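Local structure of ofchtiv-allosamidin (Ostrinia furnacalis, 6JMB) at residues Q91-A96 against E137-Q142; E213-S216 against T222-N225; N228-W233 against V331-S336; N287-I292 against V319-V324; Y291-Q294 against S298-V301. The protein probably hydrolyses the beta-1,4 linkages of chitin as a group IV insect chitinase of glycosyl hydrolase family 18, and binds the inhibitor allosamidin. All coordinates share one frame; numbering follows the deposited sequence.

Contact 1: residues Q91-A96 against E137-Q142; sequences QYSIMA and EDDIEQ
Ser93 and Asp139 form the polar half of this helix-to-helix contact: Ser93 OG donates to Asp139 OD1 at 2.7 Å, entering by the syn lone pair, on the side of the other carboxylate oxygen. The serine reaches across because its hydroxyl stands anti to the backbone N (chi1 180°). The same OG also takes the backbone N-H of His135, which ties its rotation further. A water bridges in parallel, donating to Ser93 O and to Asp139 OD1, each at 2.8 Å. The other oxygen, Asp139 OD2, is bonded to Thr133 OG1 and Asn129 N. With donors at both oxygens, this buried carboxylate is probably ionised.

One turn on, the packing becomes apolar. Ala96 CB meets Gln142 CB at 3.7 Å, and the CA atoms of this pair are only 5.4 Å apart. The Gln142 chain is bent at chi2, which leads its amide back to a weak bond from NE2 to Asp138 OD2 (3.1 Å); Ala96 O is instead bonded by Arg102 NH1. Together these bonds join helix 90-97, which follows strand 77-83, to the loop and helix 138-154 that follow strand 120-124, two neighbouring beta-alpha connections of the family 18 TIM barrel.

Contact 2: residues E213-S216 against T222-N225; sequences EGES and TLYN
The long loop between strand 187-190 and helix 226-235, a beta-alpha connection of the TIM barrel, doubles back on itself where Glu215 faces Leu223. The backbones stay well apart, with the CA atoms of this pair 8.4 Å from each other, and side chains fill the gap from opposite directions. Glu215 extends almost fully beyond CG (chi2 -174°), which carries its carboxylate to the forked end of the leucine. Both methyls lie on the same side of the carboxylate plane, and each meets one oxygen: Leu223 CD1 is 3.6 Å from Glu215 OE1, and Leu223 CD2 is 3.7 Å from Glu215 OE2. The leucine therefore packs against a flat polar group without bonding to it. Its CD1 also approaches the backbone at Ser216 O, at 3.8 Å, while Ile211 touches the leucine from elsewhere in the loop.

The charge is met by other partners. Ser212 N donates to Glu215 OE1, a local bond that would hold the carboxylate in place. Glu213 binds Asp304 through its N and Asn265 through its O, which ties this side of the loop to the end of strand 300-304 (Asp304) and to the loop after strand 243-256 (Asn265). On the other side, Leu223 O accepts from Asn228 ND2, and Asn225 is the N-cap of helix 226-235, its OD1 taking the N-H of Asn228. A water sits between the two segments, within hydrogen-bonding distance of both: 2.6 Å from Glu215 OE2 and 2.7 Å from Tyr224 O.

Contact 3: residues N228-W233 against V331-S336; sequences NAVQYW and VEYANS
Gln231 and Tyr333 make the hydrogen bond of this contact. NE2 of Gln231 donates to Tyr333 OH over 3.0 Å, with an N-H...O angle of 169°, so the bond is nearly straight. The phenol oxygen lies close to the plane of the amide, whereas amide and ring planes stand 83° apart; the glutamine thus addresses the hydroxyl and not the ring. A bend at chi2 of Gln231 brings NE2 round, since the CB of this residue does not itself point at the other helix. Tyr333 OH has a stronger partner in Asn227 OD1, one residue before segment 228-233. The hydroxyl is therefore gripped by two amides from helix 226-235, which fixes where the end of the ring sits.

Both segments belong to helices of the TIM barrel, 226-235 and 324-336, the second returning to the barrel after the family's alpha+beta insertion domain. Across the two segments the nearest CA atoms, those of Val230 and Ala334, are 9.0 Å apart, so Tyr333 has to span the groove between them. Its CG is anti to the backbone N (chi1 176°), which sends the ring straight across.

Apolar packing is confined to Val230, which meets the tyrosine head-on. Val230 CG1 lies at the ring edge, near its plane, 4.1 Å from Tyr333 CE1, and Val230 CB is 3.8 Å from Tyr333 OH. Met245 of barrel strand 243-256 touches both Val230 and Tyr333. Within the second segment, Ser336 OG donates to Tyr333 O at 2.6 Å, pairing a hydroxyl with the helix's last turn.

Contact 4: residues N287-I292 against V319-V324; sequences NEFCYI and VSFDNV
Phe289 alone carries helix segment 287-292 onto Val319 and Phe321; the residues before and after it anchor the helix elsewhere. Asn287 makes a backbone hydrogen bond with Thr349, and Glu288, which takes no part in the contact, has OE1 bonded to Thr278 OG1 and Gly285 N and OE2 to Tyr277 N, so its carboxylate is held at both oxygens.

At Phe289 the ring, set anti to the backbone N, leaves the helix toward the strand and meets two quite different surfaces. Val319, whose side chain points back against that of Phe289, lays CG1 over one face: CG1 is 3.8 Å from the centroid of the Phe289 ring and 16° off its normal, a CH-pi contact. Nearer the rim, Val319 CB lies 3.6 Å from Phe289 CZ. Phe321 instead receives the ring's edge. The two planes make 67° and the centroids are 5.2 Å apart, a T-shaped pair in which Phe289 supplies the edge and Phe321 the face; the closest carbons are Phe289 CE2 and Phe321 CD1, at 3.8 Å. Phe321 can offer that face because its CG sits between the backbone N and the carbonyl carbon (chi1 67°), the crowded position, which turns the ring so that one face meets the edge of Phe289.

Cys290, next along, is locked by a disulfide to Cys356. Helix 286-295 is thus packed by aromatic contacts against the end of strand 317-320, as befits the alpha+beta insertion domain that family 18 chitinases carry between the seventh strand and seventh helix of the barrel.

Contact 5: residues Y291-Q294 against S298-V301; sequences YILQ and SWTV
The hydrogen bond of Ser298 OG to Glu296 OE2 lies in the turn that brings Trp299 back against Ile292 and Leu293. It belongs to the alpha+beta insertion domain of the family 18 barrel, where helix 286-295 gives way to strand 300-304; that strand pairs antiparallel with 309-314, and Thr300 shares backbone bonds with Phe313. Across the contact itself the touching is by aliphatic carbons.

Two aliphatic branches address the indole at different places. Leu293 crosses it at about a right angle: CD2 sits 3.5 Å above the ring plane of Trp299, displaced toward the rim, and is 3.6 Å from Trp299 CB. Ile292 comes obliquely at the pyrrole side, with CG2 3.4 Å from Trp299 NE1 and 3.8 Å from Trp299 CE2. CG2, the branch anti to the backbone N, is the one that reaches the indole (chi1 -78° puts CG1 beside that N). Further along the indole, Phe289 makes an edge-to-face pair with Trp299, and Val319 touches it from strand 317-320. Val301, one residue beyond Thr300 on the strand, also packs on the leucine: its CG2 is 3.9 Å from Leu293 CD2 and 4.0 Å from Leu293 CD1.

Contacts 1, 3 and 4 are buried, whereas contacts 2 and 5 lie at the surface. Contacts 1 and 3 join elements around the TIM barrel, and each depends on a side-chain hydrogen bond; contact 2, in a barrel loop, has a water between its segments. Contacts 4 and 5 share helix 286-295 in the alpha+beta insertion domain, with centres about 9 Å apart; they make no hydrogen bond between their segments and rest on aliphatic and aromatic packing, and Phe321 CZ packs on Leu293 CD1 at 3.8 Å. Contacts 2 and 3 meet at the start of helix 226-235. Contact 1 stands apart, its centre about 45 Å from that of contact 5.

Contact 1: residues Q91-A96 against E137-Q142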
# COMPACT_ATOMS: atom_id res chain seq x y z
N GLN A 91 -0.48 10.98 17.51
CA GLN A 91 0.05 10.11 18.56
C GLN A 91 1.46 9.66 18.24
O GLN A 91 2.29 9.52 19.14
CB GLN A 91 -0.87 8.91 18.78
CG GLN A 91 -2.23 9.26 19.33
CD GLN A 91 -3.20 8.09 19.27
OE1 GLN A 91 -3.59 7.55 20.31
NE2 GLN A 91 -3.58 7.69 18.07
N TYR A 92 1.76 9.44 16.94
CA TYR A 92 3.10 9.05 16.52
C TYR A 92 4.08 10.20 16.70
O TYR A 92 5.23 9.99 17.10
CB TYR A 92 3.06 8.56 15.06
CG TYR A 92 2.22 7.32 14.95
CD1 TYR A 92 0.84 7.40 14.80
CD2 TYR A 92 2.79 6.06 15.09
CE1 TYR A 92 0.06 6.27 14.77
CE2 TYR A 92 2.01 4.92 15.06
CZ TYR A 92 0.65 5.03 14.89
OH TYR A 92 -0.13 3.90 14.88
N SER A 93 3.63 11.43 16.41
CA SER A 93 4.45 12.61 16.62
C SER A 93 4.81 12.76 18.10
O SER A 93 5.97 13.02 18.45
CB SER A 93 3.68 13.83 16.12
OG SER A 93 4.42 15.02 16.30
N ILE A 94 3.82 12.60 18.98
CA ILE A 94 4.08 12.70 20.42
C ILE A 94 5.01 11.58 20.88
O ILE A 94 6.00 11.83 21.59
CB ILE A 94 2.76 12.68 21.20
CG1 ILE A 94 1.94 13.94 20.89
CG2 ILE A 94 3.02 12.56 22.70
CD1 ILE A 94 0.49 13.82 21.31
N MET A 95 4.73 10.35 20.46
CA MET A 95 5.54 9.21 20.90
C MET A 95 6.99 9.37 20.46
O MET A 95 7.93 9.15 21.24
CB MET A 95 4.96 7.91 20.34
CG MET A 95 5.82 6.67 20.60
SD MET A 95 7.09 6.33 19.35
CE MET A 95 6.07 5.80 17.97
N ALA A 96 7.20 9.74 19.19
CA ALA A 96 8.55 9.74 18.64
C ALA A 96 9.44 10.81 19.26
O ALA A 96 10.66 10.64 19.25
CB ALA A 96 8.50 9.91 17.12
N GLU A 137 8.03 19.81 11.95
CA GLU A 137 9.25 19.39 11.26
C GLU A 137 10.16 18.54 12.13
O GLU A 137 10.98 17.78 11.60
CB GLU A 137 10.02 20.60 10.75
CG GLU A 137 9.80 20.89 9.27
CD GLU A 137 10.70 21.99 8.75
OE1 GLU A 137 11.81 22.16 9.28
OE2 GLU A 137 10.28 22.68 7.80
N ASP A 138 10.03 18.62 13.46
CA ASP A 138 10.83 17.77 14.32
C ASP A 138 10.55 16.30 14.07
O ASP A 138 11.42 15.45 14.30
CB ASP A 138 10.60 18.12 15.79
CG ASP A 138 11.77 17.72 16.67
OD1 ASP A 138 12.92 18.04 16.31
OD2 ASP A 138 11.53 17.08 17.72
N ASP A 139 9.34 15.98 13.59
CA ASP A 139 8.98 14.59 13.29
C ASP A 139 9.96 13.95 12.32
O ASP A 139 10.17 12.73 12.36
CB ASP A 139 7.61 14.53 12.61
CG ASP A 139 6.44 14.83 13.55
OD1 ASP A 139 6.63 15.09 14.75
OD2 ASP A 139 5.31 14.81 13.02
N ILE A 140 10.53 14.73 11.40
CA ILE A 140 11.46 14.16 10.41
C ILE A 140 12.65 13.54 11.12
O ILE A 140 13.06 12.41 10.82
CB ILE A 140 11.89 15.22 9.38
CG1 ILE A 140 10.67 15.83 8.68
CG2 ILE A 140 12.85 14.61 8.37
CD1 ILE A 140 11.01 17.05 7.82
N GLU A 141 13.23 14.27 12.08
CA GLU A 141 14.33 13.73 12.86
C GLU A 141 13.87 12.58 13.74
O GLU A 141 14.51 11.52 13.79
CB GLU A 141 14.97 14.82 13.72
CG GLU A 141 15.97 14.25 14.72
CD GLU A 141 16.45 15.25 15.75
OE1 GLU A 141 16.18 16.46 15.60
OE2 GLU A 141 17.11 14.82 16.72
N GLN A 142 12.74 12.76 14.44
CA GLN A 142 12.34 11.77 15.43
C GLN A 142 11.95 10.45 14.78
O GLN A 142 12.15 9.39 15.38
CB GLN A 142 11.20 12.31 16.30
CG GLN A 142 11.51 13.63 17.01
CD GLN A 142 12.82 13.61 17.77
OE1 GLN A 142 13.21 12.60 18.35
NE2 GLN A 142 13.51 14.75 17.78
O HOH W 1 8.11 13.76 16.75

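Contact 2: residues E213-S216 against T222-N225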
# COMPACT_ATOMS: atom_id res chain seq x y z
N GLU A 213 -2.79 11.30 -19.92
CA GLU A 213 -3.58 12.11 -20.84
C GLU A 213 -4.10 13.35 -20.13
O GLU A 213 -4.58 13.28 -18.99
CB GLU A 213 -4.77 11.30 -21.37
CG GLU A 213 -4.39 10.23 -22.38
CD GLU A 213 -5.56 9.32 -22.74
OE1 GLU A 213 -6.71 9.65 -22.40
OE2 GLU A 213 -5.32 8.27 -23.36
N GLY A 214 -3.98 14.50 -20.79
CA GLY A 214 -4.47 15.75 -20.25
C GLY A 214 -3.50 16.51 -19.38
O GLY A 214 -3.85 17.59 -18.90
N GLU A 215 -2.30 15.99 -19.16
CA GLU A 215 -1.29 16.67 -18.37
C GLU A 215 -0.30 17.40 -19.28
O GLU A 215 -0.06 16.99 -20.42
CB GLU A 215 -0.53 15.69 -17.48
CG GLU A 215 -1.38 15.10 -16.38
CD GLU A 215 -0.59 14.25 -15.42
OE1 GLU A 215 0.24 13.43 -15.87
OE2 GLU A 215 -0.79 14.40 -14.19
N SER A 216 0.28 18.47 -18.76
CA SER A 216 1.32 19.20 -19.48
C SER A 216 2.67 18.53 -19.27
O SER A 216 2.97 18.03 -18.18
CB SER A 216 1.39 20.64 -18.98
OG SER A 216 2.58 21.27 -19.42
N THR A 222 7.45 17.08 -11.87
CA THR A 222 6.60 17.42 -10.74
C THR A 222 5.28 16.66 -10.72
O THR A 222 4.54 16.76 -9.74
CB THR A 222 6.31 18.93 -10.73
OG1 THR A 222 5.44 19.26 -11.82
CG2 THR A 222 7.60 19.74 -10.83
N LEU A 223 4.97 15.91 -11.77
CA LEU A 223 3.70 15.20 -11.83
C LEU A 223 3.70 14.02 -10.87
O LEU A 223 4.74 13.45 -10.54
CB LEU A 223 3.43 14.72 -13.26
CG LEU A 223 3.34 15.82 -14.32
CD1 LEU A 223 3.35 15.20 -15.71
CD2 LEU A 223 2.11 16.68 -14.13
N TYR A 224 2.50 13.65 -10.42
CA TYR A 224 2.35 12.54 -9.48
C TYR A 224 2.23 11.25 -10.27
O TYR A 224 1.13 10.88 -10.71
CB TYR A 224 1.13 12.75 -8.59
CG TYR A 224 1.15 13.98 -7.71
CD1 TYR A 224 2.31 14.70 -7.48
CD2 TYR A 224 -0.02 14.40 -7.09
CE1 TYR A 224 2.30 15.83 -6.66
CE2 TYR A 224 -0.04 15.52 -6.28
CZ TYR A 224 1.12 16.22 -6.06
OH TYR A 224 1.10 17.34 -5.25
N ASN A 225 3.34 10.55 -10.47
CA ASN A 225 3.30 9.25 -11.13
C ASN A 225 4.38 8.34 -10.55
O ASN A 225 5.27 8.77 -9.81
CB ASN A 225 3.32 9.38 -12.67
CG ASN A 225 4.54 10.12 -13.20
OD1 ASN A 225 5.68 9.78 -12.87
ND2 ASN A 225 4.30 11.13 -14.03
O HOH W 2 0.05 12.82 -12.32

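Contact 3: residues N228-W233 against V331-S336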
# COMPACT_ATOMS: atom_id res chain seq x y z
N ASN A 228 8.15 9.05 -11.47
CA ASN A 228 8.74 10.18 -10.76
C ASN A 228 9.04 9.83 -9.31
O ASN A 228 10.09 10.20 -8.78
CB ASN A 228 7.82 11.40 -10.84
CG ASN A 228 7.90 12.11 -12.18
OD1 ASN A 228 8.87 11.96 -12.92
ND2 ASN A 228 6.87 12.88 -12.49
N ALA A 229 8.15 9.07 -8.67
CA ALA A 229 8.35 8.71 -7.27
C ALA A 229 9.52 7.76 -7.11
O ALA A 229 10.37 7.95 -6.23
CB ALA A 229 7.07 8.08 -6.71
N VAL A 230 9.58 6.71 -7.94
CA VAL A 230 10.69 5.76 -7.84
C VAL A 230 12.02 6.45 -8.09
O VAL A 230 12.99 6.26 -7.34
CB VAL A 230 10.46 4.58 -8.80
CG1 VAL A 230 11.75 3.75 -8.92
CG2 VAL A 230 9.31 3.71 -8.30
N GLN A 231 12.08 7.28 -9.13
CA GLN A 231 13.33 7.97 -9.43
C GLN A 231 13.70 8.95 -8.33
O GLN A 231 14.89 9.13 -8.04
CB GLN A 231 13.27 8.63 -10.80
CG GLN A 231 13.07 7.64 -11.96
CD GLN A 231 14.11 6.53 -11.96
OE1 GLN A 231 15.31 6.79 -11.86
NE2 GLN A 231 13.64 5.29 -12.06
N TYR A 232 12.71 9.58 -7.68
CA TYR A 232 13.03 10.43 -6.53
C TYR A 232 13.70 9.62 -5.42
O TYR A 232 14.77 10.00 -4.92
CB TYR A 232 11.80 11.16 -5.97
CG TYR A 232 12.18 11.78 -4.65
CD1 TYR A 232 13.02 12.89 -4.62
CD2 TYR A 232 11.81 11.21 -3.44
CE1 TYR A 232 13.44 13.43 -3.43
CE2 TYR A 232 12.22 11.75 -2.24
CZ TYR A 232 13.04 12.86 -2.24
OH TYR A 232 13.47 13.39 -1.05
N TRP A 233 13.09 8.50 -5.03
CA TRP A 233 13.63 7.73 -3.91
C TRP A 233 15.02 7.19 -4.23
O TRP A 233 15.91 7.21 -3.37
CB TRP A 233 12.65 6.63 -3.49
CG TRP A 233 11.56 7.20 -2.63
CD1 TRP A 233 10.39 7.77 -3.05
CD2 TRP A 233 11.57 7.31 -1.20
NE1 TRP A 233 9.66 8.21 -1.97
CE2 TRP A 233 10.36 7.94 -0.82
CE3 TRP A 233 12.47 6.93 -0.20
CZ2 TRP A 233 10.05 8.20 0.51
CZ3 TRP A 233 12.16 7.19 1.12
CH2 TRP A 233 10.95 7.81 1.46
N VAL A 331 5.42 -4.18 -13.14
CA VAL A 331 6.49 -5.07 -12.68
C VAL A 331 7.66 -5.05 -13.66
O VAL A 331 8.82 -5.14 -13.25
CB VAL A 331 5.94 -6.49 -12.41
CG1 VAL A 331 7.05 -7.38 -11.85
CG2 VAL A 331 4.79 -6.42 -11.42
N GLU A 332 7.37 -4.91 -14.95
CA GLU A 332 8.45 -4.76 -15.93
C GLU A 332 9.26 -3.50 -15.65
O GLU A 332 10.50 -3.51 -15.76
CB GLU A 332 7.88 -4.77 -17.35
CG GLU A 332 7.45 -6.18 -17.77
CD GLU A 332 6.70 -6.22 -19.09
OE1 GLU A 332 6.26 -5.15 -19.57
OE2 GLU A 332 6.53 -7.33 -19.62
N TYR A 333 8.59 -2.41 -15.28
CA TYR A 333 9.30 -1.20 -14.88
C TYR A 333 10.20 -1.46 -13.68
O TYR A 333 11.37 -1.06 -13.67
CB TYR A 333 8.28 -0.09 -14.58
CG TYR A 333 8.91 1.18 -14.07
CD1 TYR A 333 9.14 1.37 -12.71
CD2 TYR A 333 9.30 2.18 -14.94
CE1 TYR A 333 9.74 2.51 -12.23
CE2 TYR A 333 9.90 3.34 -14.47
CZ TYR A 333 10.11 3.50 -13.11
OH TYR A 333 10.72 4.64 -12.63
N ALA A 334 9.67 -2.12 -12.65
CA ALA A 334 10.46 -2.43 -11.47
C ALA A 334 11.67 -3.30 -11.83
O ALA A 334 12.78 -3.06 -11.33
CB ALA A 334 9.59 -3.12 -10.42
N ASN A 335 11.46 -4.30 -12.69
CA ASN A 335 12.58 -5.13 -13.13
C ASN A 335 13.64 -4.28 -13.84
O ASN A 335 14.84 -4.49 -13.65
CB ASN A 335 12.08 -6.22 -14.08
CG ASN A 335 11.40 -7.36 -13.37
OD1 ASN A 335 11.55 -7.53 -12.16
ND2 ASN A 335 10.65 -8.17 -14.12
N SER A 336 13.20 -3.33 -14.67
CA SER A 336 14.15 -2.54 -15.46
C SER A 336 15.05 -1.69 -14.58
O SER A 336 16.17 -1.37 -14.97
CB SER A 336 13.41 -1.69 -16.50
OG SER A 336 12.74 -0.60 -15.89

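Contact 4: residues N287-I292 against V319-V324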
# COMPACT_ATOMS: atom_id res chain seq x y z
N ASN A 287 -11.41 -6.98 -7.30
CA ASN A 287 -12.39 -8.06 -7.33
C ASN A 287 -13.77 -7.53 -7.65
O ASN A 287 -14.50 -8.10 -8.47
CB ASN A 287 -12.39 -8.84 -6.00
CG ASN A 287 -12.79 -7.99 -4.80
OD1 ASN A 287 -12.38 -6.84 -4.66
ND2 ASN A 287 -13.59 -8.58 -3.91
N GLU A 288 -14.14 -6.40 -7.04
CA GLU A 288 -15.46 -5.83 -7.26
C GLU A 288 -15.57 -5.23 -8.65
O GLU A 288 -16.59 -5.41 -9.32
CB GLU A 288 -15.72 -4.75 -6.21
CG GLU A 288 -15.78 -5.29 -4.79
CD GLU A 288 -15.84 -4.20 -3.75
OE1 GLU A 288 -15.00 -3.28 -3.79
OE2 GLU A 288 -16.74 -4.27 -2.89
N PHE A 289 -14.54 -4.53 -9.11
CA PHE A 289 -14.69 -3.82 -10.37
C PHE A 289 -14.54 -4.72 -11.58
O PHE A 289 -15.24 -4.53 -12.59
CB PHE A 289 -13.75 -2.61 -10.46
CG PHE A 289 -14.19 -1.63 -11.51
CD1 PHE A 289 -15.45 -1.05 -11.42
CD2 PHE A 289 -13.39 -1.32 -12.59
CE1 PHE A 289 -15.90 -0.17 -12.38
CE2 PHE A 289 -13.83 -0.42 -13.57
CZ PHE A 289 -15.09 0.15 -13.46
N CYS A 290 -13.65 -5.72 -11.52
CA CYS A 290 -13.58 -6.65 -12.63
C CYS A 290 -14.91 -7.37 -12.81
O CYS A 290 -15.34 -7.62 -13.95
CB CYS A 290 -12.40 -7.63 -12.47
SG CYS A 290 -12.54 -8.97 -11.24
N TYR A 291 -15.59 -7.68 -11.71
CA TYR A 291 -16.89 -8.33 -11.81
C TYR A 291 -17.92 -7.38 -12.41
O TYR A 291 -18.69 -7.78 -13.29
CB TYR A 291 -17.33 -8.81 -10.44
CG TYR A 291 -18.61 -9.61 -10.47
CD1 TYR A 291 -18.62 -10.92 -10.91
CD2 TYR A 291 -19.81 -9.03 -10.08
CE1 TYR A 291 -19.80 -11.65 -10.95
CE2 TYR A 291 -20.99 -9.75 -10.11
CZ TYR A 291 -20.97 -11.05 -10.55
OH TYR A 291 -22.15 -11.76 -10.58
N ILE A 292 -17.94 -6.13 -11.96
CA ILE A 292 -18.84 -5.12 -12.52
C ILE A 292 -18.64 -5.00 -14.03
O ILE A 292 -19.61 -5.00 -14.80
CB ILE A 292 -18.64 -3.78 -11.78
CG1 ILE A 292 -19.37 -3.82 -10.43
CG2 ILE A 292 -19.13 -2.61 -12.64
CD1 ILE A 292 -18.94 -2.74 -9.45
N VAL A 319 -13.77 5.59 -13.53
CA VAL A 319 -13.04 4.73 -12.60
C VAL A 319 -11.63 4.52 -13.12
O VAL A 319 -11.44 4.10 -14.26
CB VAL A 319 -13.75 3.38 -12.42
CG1 VAL A 319 -12.94 2.45 -11.51
CG2 VAL A 319 -15.15 3.56 -11.88
N SER A 320 -10.64 4.81 -12.28
CA SER A 320 -9.26 4.42 -12.52
C SER A 320 -9.00 3.10 -11.81
O SER A 320 -9.39 2.94 -10.65
CB SER A 320 -8.32 5.49 -11.96
OG SER A 320 -7.04 4.95 -11.72
N PHE A 321 -8.36 2.16 -12.49
CA PHE A 321 -8.06 0.87 -11.86
C PHE A 321 -6.79 0.30 -12.48
O PHE A 321 -6.18 0.90 -13.37
CB PHE A 321 -9.25 -0.10 -11.94
CG PHE A 321 -9.57 -0.56 -13.34
CD1 PHE A 321 -10.14 0.30 -14.27
CD2 PHE A 321 -9.33 -1.88 -13.71
CE1 PHE A 321 -10.46 -0.15 -15.55
CE2 PHE A 321 -9.65 -2.33 -14.99
CZ PHE A 321 -10.21 -1.46 -15.91
N ASP A 322 -6.37 -0.85 -11.96
CA ASP A 322 -5.24 -1.58 -12.52
C ASP A 322 -5.66 -3.02 -12.78
O ASP A 322 -6.39 -3.61 -11.98
CB ASP A 322 -4.03 -1.51 -11.58
CG ASP A 322 -3.19 -0.27 -11.83
OD1 ASP A 322 -2.35 -0.30 -12.75
OD2 ASP A 322 -3.38 0.76 -11.13
N ASN A 323 -5.22 -3.56 -13.91
CA ASN A 323 -5.58 -4.90 -14.34
C ASN A 323 -4.31 -5.72 -14.59
O ASN A 323 -3.21 -5.28 -14.28
CB ASN A 323 -6.52 -4.85 -15.55
CG ASN A 323 -5.92 -4.12 -16.75
OD1 ASN A 323 -4.72 -3.85 -16.79
ND2 ASN A 323 -6.77 -3.82 -17.73
N VAL A 324 -4.47 -6.91 -15.18
CA VAL A 324 -3.31 -7.76 -15.41
C VAL A 324 -2.30 -7.08 -16.33
O VAL A 324 -1.09 -7.12 -16.08
CB VAL A 324 -3.75 -9.14 -15.95
CG1 VAL A 324 -2.57 -9.88 -16.59
CG2 VAL A 324 -4.39 -9.96 -14.83

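Contact 5: residues Y291-Q294 against S298-V301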
# COMPACT_ATOMS: atom_id res chain seq x y z
N TYR A 291 -15.59 -7.68 -11.71
CA TYR A 291 -16.89 -8.33 -11.81
C TYR A 291 -17.92 -7.38 -12.41
O TYR A 291 -18.69 -7.78 -13.29
CB TYR A 291 -17.33 -8.81 -10.44
CG TYR A 291 -18.61 -9.61 -10.47
CD1 TYR A 291 -18.62 -10.92 -10.91
CD2 TYR A 291 -19.81 -9.03 -10.08
CE1 TYR A 291 -19.80 -11.65 -10.95
CE2 TYR A 291 -20.99 -9.75 -10.11
CZ TYR A 291 -20.97 -11.05 -10.55
OH TYR A 291 -22.15 -11.76 -10.58
N ILE A 292 -17.94 -6.13 -11.96
CA ILE A 292 -18.84 -5.12 -12.52
C ILE A 292 -18.64 -5.00 -14.03
O ILE A 292 -19.61 -5.00 -14.80
CB ILE A 292 -18.64 -3.78 -11.78
CG1 ILE A 292 -19.37 -3.82 -10.43
CG2 ILE A 292 -19.13 -2.61 -12.64
CD1 ILE A 292 -18.94 -2.74 -9.45
N LEU A 293 -17.39 -4.93 -14.48
CA LEU A 293 -17.12 -4.80 -15.91
C LEU A 293 -17.58 -6.05 -16.66
O LEU A 293 -18.12 -5.95 -17.77
CB LEU A 293 -15.63 -4.58 -16.14
CG LEU A 293 -15.07 -3.23 -15.70
CD1 LEU A 293 -13.57 -3.21 -15.94
CD2 LEU A 293 -15.77 -2.10 -16.45
N GLN A 294 -17.35 -7.22 -16.08
CA GLN A 294 -17.77 -8.47 -16.72
C GLN A 294 -19.29 -8.56 -16.85
O GLN A 294 -19.79 -9.12 -17.83
CB GLN A 294 -17.22 -9.63 -15.91
CG GLN A 294 -17.60 -11.01 -16.40
CD GLN A 294 -17.04 -12.08 -15.51
OE1 GLN A 294 -15.95 -12.60 -15.76
NE2 GLN A 294 -17.76 -12.40 -14.44
N SER A 298 -22.17 -2.10 -20.82
CA SER A 298 -22.25 -0.70 -21.24
C SER A 298 -21.03 0.12 -20.85
O SER A 298 -20.83 1.20 -21.41
CB SER A 298 -23.52 -0.04 -20.69
OG SER A 298 -24.68 -0.66 -21.22
N TRP A 299 -20.22 -0.36 -19.91
CA TRP A 299 -18.99 0.35 -19.57
C TRP A 299 -18.07 0.44 -20.78
O TRP A 299 -18.00 -0.49 -21.58
CB TRP A 299 -18.25 -0.39 -18.45
CG TRP A 299 -18.88 -0.27 -17.09
CD1 TRP A 299 -19.84 -1.09 -16.56
CD2 TRP A 299 -18.59 0.71 -16.09
NE1 TRP A 299 -20.16 -0.68 -15.29
CE2 TRP A 299 -19.41 0.43 -14.98
CE3 TRP A 299 -17.72 1.80 -16.03
CZ2 TRP A 299 -19.38 1.19 -13.82
CZ3 TRP A 299 -17.69 2.56 -14.87
CH2 TRP A 299 -18.52 2.25 -13.78
N THR A 300 -17.37 1.55 -20.90
CA THR A 300 -16.31 1.71 -21.88
C THR A 300 -14.99 1.64 -21.13
O THR A 300 -14.77 2.42 -20.19
CB THR A 300 -16.41 3.05 -22.61
OG1 THR A 300 -17.66 3.11 -23.30
CG2 THR A 300 -15.27 3.19 -23.61
N VAL A 301 -14.13 0.70 -21.51
CA VAL A 301 -12.80 0.57 -20.94
C VAL A 301 -11.79 1.06 -21.97
O VAL A 301 -11.83 0.63 -23.13
CB VAL A 301 -12.49 -0.87 -20.52
CG1 VAL A 301 -11.09 -0.96 -19.91
CG2 VAL A 301 -13.54 -1.36 -19.53